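PDB 2VLA: restriction endonuclease r.bpuji from Bacillus pumilus, which probably cleaves DNA as an endonuclease, the piece described here being its N-terminal recognition domain, crystallised in complex with cognate DNA. Local coordinates for residues P103-F106 / K107-F111. Numbering follows the deposited sequence.
Sequences PAFF and KDICF
I109 reaches back along helix 102-112 to F105 and F106, and its CD1 methyl is where the apolar contacts meet. That methyl sits 3.5 Å from F105 CE1 and 3.8 Å from F106 CD1, oblique to both rings. CG1 of I109 lies anti to its carbonyl carbon (chi1 -77°), and the extended chi2 carries CD1 back toward the two phenylalanines. Next to it, F105 CD1 stands 3.8 Å above the centre of one face of the F106 ring. L22 and L26 of helix 22-36 and L219 of helix 203-219 cover this apolar side, and F77 meets the F106 ring edge-to-face.

Along the backbone, four successive i to i+4 hydrogen bonds run from K107 N to P103 O (2.8 Å) through to C110 N to F106 O (2.9 Å), all regular alpha-helix.

Of the polar side chains, K107, in one of its two conformers, lays its CG 3.3 Å from P103 O, and a bend at chi4 (87°) brings NZ within 3.7 Å of P103 CB. The apolar groups are thus buried against helices 22-36 and 203-219, while the amino group of K107, by a hydrogen bond in that conformer, and the carboxylate of D108, by a salt bridge, join the helix to A220 O and to R92 of helix 91-99.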
loop_
_atom_site.group_PDB
_atom_site.type_symbol
_atom_site.label_atom_id
_atom_site.label_comp_id
_atom_site.label_asym_id
_atom_site.label_seq_id
_atom_site.Cartn_x
_atom_site.Cartn_y
_atom_site.Cartn_z
ATOM N N PRO A 103 -3.466 -13.574 -5.951
ATOM C CA PRO A 103 -4.439 -12.754 -5.246
ATOM C C PRO A 103 -4.254 -12.778 -3.724
ATOM O O PRO A 103 -4.416 -11.763 -3.079
ATOM C CB PRO A 103 -5.785 -13.375 -5.650
ATOM C CG PRO A 103 -5.520 -13.993 -6.965
ATOM C CD PRO A 103 -4.112 -14.530 -6.854
ATOM N N ALA A 104 -3.882 -13.927 -3.164
ATOM C CA ALA A 104 -3.672 -14.015 -1.712
ATOM C C ALA A 104 -2.455 -13.228 -1.268
ATOM O O ALA A 104 -2.456 -12.658 -0.206
ATOM C CB ALA A 104 -3.549 -15.457 -1.271
ATOM N N PHE A 105 -1.430 -13.176 -2.094
ATOM C CA PHE A 105 -0.256 -12.375 -1.834
ATOM C C PHE A 105 -0.669 -10.913 -1.675
ATOM O O PHE A 105 -0.267 -10.236 -0.730
ATOM C CB PHE A 105 0.733 -12.553 -3.003
ATOM C CG PHE A 105 2.040 -11.820 -2.847
ATOM C CD1 PHE A 105 2.183 -10.537 -3.323
ATOM C CD2 PHE A 105 3.159 -12.472 -2.358
ATOM C CE1 PHE A 105 3.407 -9.887 -3.258
ATOM C CE2 PHE A 105 4.374 -11.834 -2.273
ATOM C CZ PHE A 105 4.511 -10.543 -2.751
ATOM N N PHE A 106 -1.503 -10.424 -2.583
ATOM C CA PHE A 106 -1.940 -9.042 -2.527
ATOM C C PHE A 106 -3.019 -8.784 -1.487
ATOM O O PHE A 106 -3.064 -7.709 -0.902
ATOM C CB PHE A 106 -2.316 -8.540 -3.910
ATOM C CG PHE A 106 -1.131 -8.317 -4.766
ATOM C CD1 PHE A 106 -0.301 -7.261 -4.508
ATOM C CD2 PHE A 106 -0.749 -9.250 -5.726
ATOM C CE1 PHE A 106 0.856 -7.092 -5.225
ATOM C CE2 PHE A 106 0.412 -9.104 -6.400
ATOM C CZ PHE A 106 1.211 -8.025 -6.173
ATOM N N LYS A 107 -3.860 -9.784 -1.211
ATOM C CA LYS A 107 -4.798 -9.685 -0.072
ATOM C C LYS A 107 -4.025 -9.397 1.199
ATOM O O LYS A 107 -4.403 -8.526 1.983
ATOM C CB LYS A 107 -5.599 -10.981 0.094
ATOM C CG LYS A 107 -6.789 -11.117 -0.854
ATOM C CD LYS A 107 -7.471 -12.478 -0.710
ATOM C CE LYS A 107 -8.698 -12.609 -1.640
ATOM N NZ LYS A 107 -8.353 -13.087 -2.991
ATOM N N ASP A 108 -2.932 -10.121 1.398
ATOM C CA ASP A 108 -2.139 -9.990 2.613
ATOM C C ASP A 108 -1.477 -8.614 2.693
ATOM O O ASP A 108 -1.458 -7.992 3.752
ATOM C CB ASP A 108 -1.083 -11.094 2.672
ATOM C CG ASP A 108 -0.348 -11.130 4.002
ATOM O OD1 ASP A 108 -0.994 -11.503 5.040
ATOM O OD2 ASP A 108 0.849 -10.769 4.037
ATOM N N ILE A 109 -0.926 -8.141 1.577
ATOM C CA ILE A 109 -0.428 -6.789 1.504
ATOM C C ILE A 109 -1.506 -5.765 1.921
ATOM O O ILE A 109 -1.234 -4.855 2.722
ATOM C CB ILE A 109 0.118 -6.484 0.084
ATOM C CG1 ILE A 109 1.508 -7.134 -0.070
ATOM C CG2 ILE A 109 0.152 -4.987 -0.193
ATOM C CD1 ILE A 109 2.100 -7.099 -1.517
ATOM N N CYS A 110 -2.725 -5.938 1.422
ATOM C CA CYS A 110 -3.793 -4.990 1.695
ATOM C C CYS A 110 -4.203 -5.089 3.162
ATOM O O CYS A 110 -4.506 -4.070 3.803
ATOM C CB CYS A 110 -4.995 -5.236 0.788
ATOM S SG CYS A 110 -4.720 -4.752 -0.946
ATOM N N PHE A 111 -4.159 -6.293 3.709
ATOM C CA PHE A 111 -4.516 -6.513 5.122
ATOM C C PHE A 111 -3.547 -5.809 6.061
ATOM O O PHE A 111 -3.960 -5.278 7.127
ATOM C CB PHE A 111 -4.554 -7.990 5.411
ATOM C CG PHE A 111 -5.024 -8.304 6.805
ATOM C CD1 PHE A 111 -6.385 -8.213 7.147
ATOM C CD2 PHE A 111 -4.124 -8.598 7.790
ATOM C CE1 PHE A 111 -6.810 -8.441 8.460
ATOM C CE2 PHE A 111 -4.555 -8.831 9.099
ATOM C CZ PHE A 111 -5.907 -8.748 9.410
#